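Local atomic coordinates of protein FkbI (Streptomyces hygroscopicus, PDB entry 1R2J), a protein that binds FAD and probably acts as an acyl-ACP dehydrogenase in making the methoxymalonyl extender unit of the polyketide FK520. Residues A223-L237 against T300-G314. Sequence-based numbering, arbitrary orientation.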
ATOM      1  N   ALA A 223      -7.875  -6.436   3.535  1.00 30.49           N
ATOM      2  CA  ALA A 223      -7.966  -7.344   2.394  1.00 29.75           C
ATOM      3  C   ALA A 223      -7.373  -6.582   1.215  1.00 28.19           C
ATOM      4  O   ALA A 223      -6.556  -7.113   0.463  1.00 28.06           O
ATOM      5  CB  ALA A 223      -9.422  -7.713   2.114  1.00 28.54           C
ATOM      6  N   TYR A 224      -7.797  -5.334   1.049  1.00 26.53           N
ATOM      7  CA  TYR A 224      -7.235  -4.505  -0.005  1.00 26.67           C
ATOM      8  C   TYR A 224      -6.026  -3.976   0.740  1.00 27.57           C
ATOM      9  O   TYR A 224      -6.081  -3.787   1.950  1.00 32.08           O
ATOM     10  CB  TYR A 224      -8.178  -3.360  -0.381  1.00 24.93           C
ATOM     11  CG  TYR A 224      -7.795  -2.672  -1.675  1.00 23.07           C
ATOM     12  CD1 TYR A 224      -6.689  -1.825  -1.737  1.00 20.89           C
ATOM     13  CD2 TYR A 224      -8.514  -2.902  -2.849  1.00 21.81           C
ATOM     14  CE1 TYR A 224      -6.304  -1.230  -2.940  1.00 22.81           C
ATOM     15  CE2 TYR A 224      -8.132  -2.306  -4.060  1.00 22.60           C
ATOM     16  CZ  TYR A 224      -7.028  -1.477  -4.092  1.00 21.18           C
ATOM     17  OH  TYR A 224      -6.625  -0.906  -5.276  1.00 25.70           O
ATOM     18  N   GLY A 225      -4.929  -3.735   0.052  1.00 27.62           N
ATOM     19  CA  GLY A 225      -3.763  -3.275   0.783  1.00 26.40           C
ATOM     20  C   GLY A 225      -2.864  -4.489   0.806  1.00 22.61           C
ATOM     21  O   GLY A 225      -1.731  -4.428   0.343  1.00 25.11           O
ATOM     22  N   ARG A 226      -3.366  -5.598   1.337  1.00 20.29           N
ATOM     23  CA  ARG A 226      -2.578  -6.821   1.330  1.00 18.98           C
ATOM     24  C   ARG A 226      -2.471  -7.231  -0.134  1.00 18.68           C
ATOM     25  O   ARG A 226      -1.412  -7.651  -0.591  1.00 18.13           O
ATOM     26  CB  ARG A 226      -3.259  -7.925   2.148  1.00 17.59           C
ATOM     27  CG  ARG A 226      -2.904  -7.850   3.613  1.00 21.78           C
ATOM     28  CD  ARG A 226      -3.641  -8.852   4.476  1.00 22.96           C
ATOM     29  NE  ARG A 226      -3.357  -8.562   5.878  1.00 27.69           N
ATOM     30  CZ  ARG A 226      -4.107  -8.950   6.900  1.00 27.12           C
ATOM     31  NH1 ARG A 226      -5.209  -9.655   6.688  1.00 25.44           N
ATOM     32  NH2 ARG A 226      -3.749  -8.625   8.137  1.00 29.38           N
ATOM     33  N   LYS A 227      -3.573  -7.082  -0.868  1.00 18.12           N
ATOM     34  CA  LYS A 227      -3.597  -7.423  -2.288  1.00 17.69           C
ATOM     35  C   LYS A 227      -2.735  -6.440  -3.072  1.00 17.08           C
ATOM     36  O   LYS A 227      -1.983  -6.823  -3.971  1.00 17.76           O
ATOM     37  CB  LYS A 227      -5.032  -7.382  -2.823  1.00 17.61           C
ATOM     38  CG  LYS A 227      -5.143  -7.611  -4.336  1.00 19.78           C
ATOM     39  CD  LYS A 227      -6.605  -7.667  -4.799  1.00 20.75           C
ATOM     40  CE  LYS A 227      -7.248  -6.289  -4.809  1.00 22.79           C
ATOM     41  NZ  LYS A 227      -8.687  -6.360  -5.195  1.00 22.09           N
ATOM     42  N   SER A 228      -2.849  -5.167  -2.712  1.00 16.33           N
ATOM     43  CA  SER A 228      -2.106  -4.109  -3.372  1.00 17.62           C
ATOM     44  C   SER A 228      -0.617  -4.205  -3.060  1.00 16.88           C
ATOM     45  O   SER A 228       0.217  -4.049  -3.946  1.00 17.90           O
ATOM     46  CB  SER A 228      -2.648  -2.744  -2.939  1.00 17.69           C
ATOM     47  OG  SER A 228      -2.110  -1.714  -3.748  1.00 17.92           O
ATOM     48  N   VAL A 229      -0.281  -4.453  -1.800  1.00 16.87           N
ATOM     49  CA  VAL A 229       1.117  -4.577  -1.420  1.00 15.66           C
ATOM     50  C   VAL A 229       1.731  -5.771  -2.134  1.00 14.33           C
ATOM     51  O   VAL A 229       2.875  -5.704  -2.580  1.00 16.09           O
ATOM     52  CB  VAL A 229       1.291  -4.757   0.101  1.00 15.71           C
ATOM     53  CG1 VAL A 229       2.715  -5.245   0.419  1.00 15.10           C
ATOM     54  CG2 VAL A 229       1.027  -3.430   0.811  1.00 17.76           C
ATOM     55  N   ALA A 230       0.966  -6.855  -2.249  1.00 14.03           N
ATOM     56  CA  ALA A 230       1.460  -8.058  -2.918  1.00 13.70           C
ATOM     57  C   ALA A 230       1.841  -7.739  -4.374  1.00 13.54           C
ATOM     58  O   ALA A 230       2.912  -8.113  -4.839  1.00 13.56           O
ATOM     59  CB  ALA A 230       0.399  -9.163  -2.863  1.00 15.24           C
ATOM     60  N   TRP A 231       0.966  -7.032  -5.081  1.00 14.41           N
ATOM     61  CA  TRP A 231       1.243  -6.662  -6.466  1.00 16.47           C
ATOM     62  C   TRP A 231       2.379  -5.647  -6.501  1.00 16.71           C
ATOM     63  O   TRP A 231       3.187  -5.642  -7.426  1.00 18.69           O
ATOM     64  CB  TRP A 231      -0.005  -6.074  -7.142  1.00 15.84           C
ATOM     65  CG  TRP A 231      -0.976  -7.114  -7.604  1.00 14.88           C
ATOM     66  CD1 TRP A 231      -2.212  -7.378  -7.080  1.00 16.85           C
ATOM     67  CD2 TRP A 231      -0.796  -8.034  -8.692  1.00 16.34           C
ATOM     68  NE1 TRP A 231      -2.813  -8.402  -7.779  1.00 17.01           N
ATOM     69  CE2 TRP A 231      -1.966  -8.823  -8.771  1.00 17.28           C
ATOM     70  CE3 TRP A 231       0.240  -8.266  -9.608  1.00 15.66           C
ATOM     71  CZ2 TRP A 231      -2.129  -9.828  -9.730  1.00 15.82           C
ATOM     72  CZ3 TRP A 231       0.075  -9.268 -10.563  1.00 17.15           C
ATOM     73  CH2 TRP A 231      -1.103 -10.034 -10.613  1.00 15.84           C
ATOM     74  N   GLY A 232       2.440  -4.796  -5.485  1.00 17.50           N
ATOM     75  CA  GLY A 232       3.500  -3.811  -5.428  1.00 16.96           C
ATOM     76  C   GLY A 232       4.838  -4.528  -5.363  1.00 18.11           C
ATOM     77  O   GLY A 232       5.812  -4.122  -6.010  1.00 17.80           O
ATOM     78  N   CYS A 233       4.885  -5.611  -4.592  1.00 16.21           N
ATOM     79  CA  CYS A 233       6.118  -6.384  -4.445  1.00 16.95           C
ATOM     80  C   CYS A 233       6.505  -7.096  -5.723  1.00 16.28           C
ATOM     81  O   CYS A 233       7.688  -7.290  -5.995  1.00 16.34           O
ATOM     82  CB  CYS A 233       5.988  -7.378  -3.297  1.00 15.92           C
ATOM     83  SG  CYS A 233       5.841  -6.529  -1.709  1.00 20.28           S
ATOM     84  N   VAL A 234       5.510  -7.507  -6.498  1.00 16.00           N
ATOM     85  CA  VAL A 234       5.796  -8.135  -7.782  1.00 17.32           C
ATOM     86  C   VAL A 234       6.530  -7.066  -8.601  1.00 17.40           C
ATOM     87  O   VAL A 234       7.460  -7.372  -9.340  1.00 19.25           O
ATOM     88  CB  VAL A 234       4.501  -8.538  -8.528  1.00 17.04           C
ATOM     89  CG1 VAL A 234       4.839  -9.048  -9.928  1.00 18.10           C
ATOM     90  CG2 VAL A 234       3.770  -9.617  -7.748  1.00 20.48           C
ATOM     91  N   GLY A 235       6.101  -5.810  -8.454  1.00 16.52           N
ATOM     92  CA  GLY A 235       6.730  -4.713  -9.178  1.00 16.94           C
ATOM     93  C   GLY A 235       8.182  -4.534  -8.771  1.00 18.22           C
ATOM     94  O   GLY A 235       9.066  -4.340  -9.617  1.00 18.56           O
ATOM     95  N   ILE A 236       8.433  -4.613  -7.465  1.00 16.40           N
ATOM     96  CA  ILE A 236       9.786  -4.483  -6.954  1.00 15.72           C
ATOM     97  C   ILE A 236      10.664  -5.593  -7.548  1.00 16.06           C
ATOM     98  O   ILE A 236      11.803  -5.345  -7.960  1.00 18.15           O
ATOM     99  CB  ILE A 236       9.799  -4.564  -5.416  1.00 15.43           C
ATOM    100  CG1 ILE A 236       8.994  -3.384  -4.842  1.00 16.45           C
ATOM    101  CG2 ILE A 236      11.235  -4.549  -4.907  1.00 15.02           C
ATOM    102  CD1 ILE A 236       8.885  -3.365  -3.320  1.00 16.68           C
ATOM    103  N   LEU A 237      10.131  -6.812  -7.599  1.00 14.53           N
ATOM    104  CA  LEU A 237      10.880  -7.933  -8.166  1.00 14.97           C
ATOM    105  C   LEU A 237      11.149  -7.682  -9.646  1.00 15.50           C
ATOM    106  O   LEU A 237      12.220  -8.016 -10.147  1.00 16.85           O
ATOM    107  CB  LEU A 237      10.118  -9.246  -7.969  1.00 13.87           C
ATOM    108  CG  LEU A 237      10.213  -9.796  -6.537  1.00 15.89           C
ATOM    109  CD1 LEU A 237       9.087 -10.765  -6.259  1.00 14.97           C
ATOM    110  CD2 LEU A 237      11.577 -10.458  -6.338  1.00 15.43           C
ATOM    111  N   THR A 300      -5.113 -14.057  -0.261  1.00 18.46           N
ATOM    112  CA  THR A 300      -4.590 -12.699  -0.257  1.00 19.35           C
ATOM    113  C   THR A 300      -3.479 -12.555   0.787  1.00 18.48           C
ATOM    114  O   THR A 300      -2.458 -11.917   0.531  1.00 17.43           O
ATOM    115  CB  THR A 300      -5.714 -11.677   0.022  1.00 20.96           C
ATOM    116  OG1 THR A 300      -6.639 -11.677  -1.078  1.00 20.74           O
ATOM    117  CG2 THR A 300      -5.136 -10.274   0.200  1.00 23.02           C
ATOM    118  N   ILE A 301      -3.678 -13.142   1.965  1.00 17.84           N
ATOM    119  CA  ILE A 301      -2.654 -13.088   3.012  1.00 17.85           C
ATOM    120  C   ILE A 301      -1.417 -13.801   2.453  1.00 18.47           C
ATOM    121  O   ILE A 301      -0.279 -13.347   2.604  1.00 17.09           O
ATOM    122  CB  ILE A 301      -3.114 -13.832   4.293  1.00 18.78           C
ATOM    123  CG1 ILE A 301      -4.241 -13.049   4.990  1.00 18.66           C
ATOM    124  CG2 ILE A 301      -1.934 -14.018   5.235  1.00 19.27           C
ATOM    125  CD1 ILE A 301      -4.999 -13.867   6.042  1.00 17.14           C
ATOM    126  N   LEU A 302      -1.669 -14.928   1.798  1.00 16.49           N
ATOM    127  CA  LEU A 302      -0.614 -15.727   1.203  1.00 17.28           C
ATOM    128  C   LEU A 302       0.171 -14.928   0.161  1.00 17.90           C
ATOM    129  O   LEU A 302       1.403 -14.936   0.164  1.00 15.93           O
ATOM    130  CB  LEU A 302      -1.223 -16.971   0.557  1.00 19.46           C
ATOM    131  CG  LEU A 302      -0.274 -17.867  -0.232  1.00 21.56           C
ATOM    132  CD1 LEU A 302       0.723 -18.490   0.700  1.00 21.01           C
ATOM    133  CD2 LEU A 302      -1.077 -18.938  -0.944  1.00 26.32           C
ATOM    134  N   ALA A 303      -0.544 -14.223  -0.714  1.00 16.61           N
ATOM    135  CA  ALA A 303       0.100 -13.431  -1.761  1.00 16.97           C
ATOM    136  C   ALA A 303       0.977 -12.322  -1.201  1.00 17.70           C
ATOM    137  O   ALA A 303       2.110 -12.122  -1.647  1.00 17.96           O
ATOM    138  CB  ALA A 303      -0.947 -12.840  -2.684  1.00 15.67           C
ATOM    139  N   LYS A 304       0.450 -11.589  -0.232  1.00 16.38           N
ATOM    140  CA  LYS A 304       1.206 -10.508   0.362  1.00 16.60           C
ATOM    141  C   LYS A 304       2.458 -11.068   1.027  1.00 16.36           C
ATOM    142  O   LYS A 304       3.558 -10.563   0.821  1.00 16.54           O
ATOM    143  CB  LYS A 304       0.344  -9.753   1.387  1.00 17.80           C
ATOM    144  CG  LYS A 304       1.040  -8.570   2.037  1.00 18.89           C
ATOM    145  CD  LYS A 304       1.792  -8.969   3.298  1.00 19.55           C
ATOM    146  CE  LYS A 304       2.827  -7.912   3.677  1.00 19.83           C
ATOM    147  NZ  LYS A 304       3.803  -8.420   4.689  1.00 17.70           N
ATOM    148  N   HIS A 305       2.276 -12.126   1.809  1.00 15.79           N
ATOM    149  CA  HIS A 305       3.373 -12.759   2.534  1.00 17.40           C
ATOM    150  C   HIS A 305       4.521 -13.216   1.630  1.00 17.38           C
ATOM    151  O   HIS A 305       5.674 -12.810   1.815  1.00 17.39           O
ATOM    152  CB  HIS A 305       2.834 -13.947   3.346  1.00 15.70           C
ATOM    153  CG  HIS A 305       3.875 -14.647   4.161  1.00 18.46           C
ATOM    154  ND1 HIS A 305       4.645 -13.999   5.105  1.00 20.07           N
ATOM    155  CD2 HIS A 305       4.256 -15.947   4.192  1.00 18.22           C
ATOM    156  CE1 HIS A 305       5.454 -14.870   5.682  1.00 18.88           C
ATOM    157  NE2 HIS A 305       5.238 -16.058   5.147  1.00 18.41           N
ATOM    158  N   VAL A 306       4.200 -14.052   0.648  1.00 18.40           N
ATOM    159  CA  VAL A 306       5.203 -14.563  -0.271  1.00 18.82           C
ATOM    160  C   VAL A 306       5.842 -13.484  -1.140  1.00 17.10           C
ATOM    161  O   VAL A 306       7.060 -13.453  -1.290  1.00 15.63           O
ATOM    162  CB  VAL A 306       4.610 -15.648  -1.192  1.00 21.78           C
ATOM    163  CG1 VAL A 306       4.208 -16.864  -0.376  1.00 22.07           C
ATOM    164  CG2 VAL A 306       3.412 -15.104  -1.915  1.00 27.24           C
ATOM    165  N   ALA A 307       5.025 -12.603  -1.713  1.00 17.38           N
ATOM    166  CA  ALA A 307       5.548 -11.546  -2.574  1.00 16.47           C
ATOM    167  C   ALA A 307       6.493 -10.647  -1.787  1.00 16.98           C
ATOM    168  O   ALA A 307       7.530 -10.231  -2.292  1.00 15.92           O
ATOM    169  CB  ALA A 307       4.400 -10.727  -3.169  1.00 17.78           C
ATOM    170  N   ALA A 308       6.143 -10.368  -0.537  1.00 17.54           N
ATOM    171  CA  ALA A 308       6.973  -9.513   0.297  1.00 17.10           C
ATOM    172  C   ALA A 308       8.300 -10.184   0.649  1.00 16.81           C
ATOM    173  O   ALA A 308       9.365  -9.588   0.460  1.00 16.54           O
ATOM    174  CB  ALA A 308       6.217  -9.124   1.566  1.00 19.25           C
ATOM    175  N   GLU A 309       8.241 -11.415   1.153  1.00 15.94           N
ATOM    176  CA  GLU A 309       9.459 -12.129   1.514  1.00 17.19           C
ATOM    177  C   GLU A 309      10.346 -12.345   0.287  1.00 16.72           C
ATOM    178  O   GLU A 309      11.563 -12.182   0.364  1.00 16.65           O
ATOM    179  CB  GLU A 309       9.140 -13.479   2.195  1.00 16.18           C
ATOM    180  CG  GLU A 309       8.620 -13.333   3.637  1.00 16.75           C
ATOM    181  CD  GLU A 309       8.937 -14.530   4.537  1.00 18.26           C
ATOM    182  OE1 GLU A 309       9.102 -14.324   5.761  1.00 21.18           O
ATOM    183  OE2 GLU A 309       9.017 -15.671   4.036  1.00 20.65           O
ATOM    184  N   ARG A 310       9.739 -12.709  -0.840  1.00 16.28           N
ATOM    185  CA  ARG A 310      10.500 -12.921  -2.069  1.00 16.61           C
ATOM    186  C   ARG A 310      11.074 -11.602  -2.588  1.00 15.58           C
ATOM    187  O   ARG A 310      12.183 -11.574  -3.115  1.00 14.68           O
ATOM    188  CB  ARG A 310       9.623 -13.560  -3.150  1.00 20.48           C
ATOM    189  CG  ARG A 310       9.079 -14.962  -2.802  1.00 24.85           C
ATOM    190  CD  ARG A 310      10.185 -15.908  -2.321  1.00 29.60           C
ATOM    191  NE  ARG A 310      11.255 -16.068  -3.305  1.00 34.64           N
ATOM    192  CZ  ARG A 310      12.526 -16.306  -2.993  1.00 34.78           C
ATOM    193  NH1 ARG A 310      12.892 -16.409  -1.719  1.00 34.27           N
ATOM    194  NH2 ARG A 310      13.432 -16.443  -3.955  1.00 34.58           N
ATOM    195  N   ALA A 311      10.317 -10.511  -2.440  1.00 13.90           N
ATOM    196  CA  ALA A 311      10.790  -9.206  -2.894  1.00 16.49           C
ATOM    197  C   ALA A 311      11.999  -8.747  -2.063  1.00 16.47           C
ATOM    198  O   ALA A 311      12.958  -8.189  -2.605  1.00 14.48           O
ATOM    199  CB  ALA A 311       9.670  -8.170  -2.805  1.00 17.52           C
ATOM    200  N   ALA A 312      11.945  -8.977  -0.750  1.00 15.40           N
ATOM    201  CA  ALA A 312      13.040  -8.597   0.144  1.00 16.49           C
ATOM    202  C   ALA A 312      14.295  -9.397  -0.201  1.00 17.23           C
ATOM    203  O   ALA A 312      15.404  -8.858  -0.229  1.00 18.15           O
ATOM    204  CB  ALA A 312      12.650  -8.851   1.600  1.00 15.29           C
ATOM    205  N   ALA A 313      14.120 -10.688  -0.457  1.00 17.19           N
ATOM    206  CA  ALA A 313      15.251 -11.542  -0.804  1.00 17.74           C
ATOM    207  C   ALA A 313      15.762 -11.150  -2.193  1.00 17.46           C
ATOM    208  O   ALA A 313      16.969 -11.069  -2.425  1.00 17.10           O
ATOM    209  CB  ALA A 313      14.828 -13.006  -0.787  1.00 15.99           C
ATOM    210  N   GLY A 314      14.832 -10.908  -3.112  1.00 17.12           N
ATOM    211  CA  GLY A 314      15.217 -10.517  -4.461  1.00 17.24           C
ATOM    212  C   GLY A 314      16.010  -9.220  -4.491  1.00 17.39           C
ATOM    213  O   GLY A 314      16.988  -9.093  -5.228  1.00 17.86           O
TER
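Ala230 and Cys233 of helix 223-237 meet Ala303, Ala307 and Ala311 of helix 300-314 along a seam of very small side chains. The two helices run in the same general direction, their axes crossing at 32° and coming within 7.9 Å. Such closeness is possible because methyl groups rest directly on the opposing backbone: Ala230 CB lies 3.6 Å from Lys304 N, and Ala307 CB sits 3.4 Å from Ala230 O. Cys233 has its CB against Ala311 CB at 3.8 Å, while SG reaches over the backbone of Ala308.

The two ends are closed differently, by the branched Leu237 at one and by the methyl of Thr300 at the other. Leu237 is a knob in a hole formed by Ala307, Arg310, Ala311 and Gly314; its CG stands against Ala311 CA, and CD2 comes nearest to Arg310 O, with Gly314 CA a little farther off. At the other end Thr300 inserts its methyl, CG2 being 3.5 Å from Ala223 O and also touching Arg226 CB. With CG2 anti to the backbone N (chi1 -67°, measured to OG1), the hydroxyl is turned back to bond Met296 O.

Two long cationic chains flank the seam. Arg226 extends alongside Ile301, its guanidinium NH1 3.9 Å from Ile301 CG1, and its NE bonds Glu347 O. Lys304 touches with its carbon stem, laying CB 3.4 Å from Arg226 O and running side by side with Val229; a bend at chi2 (-89°) accompanies the path of its buried ammonium to Met343 O and Gly348 O, carbonyls that would stabilise the charge.

The pair belongs to the helical C-terminal domain of the acyl-CoA dehydrogenase fold, with bound FAD about 8 Å from the Val229 side chain. Helix 262-287 packs on Val234, Leu237 and Val306, helix 332-345 on Val229, Cys233 and Ile236, and helix 350-361 on Arg226.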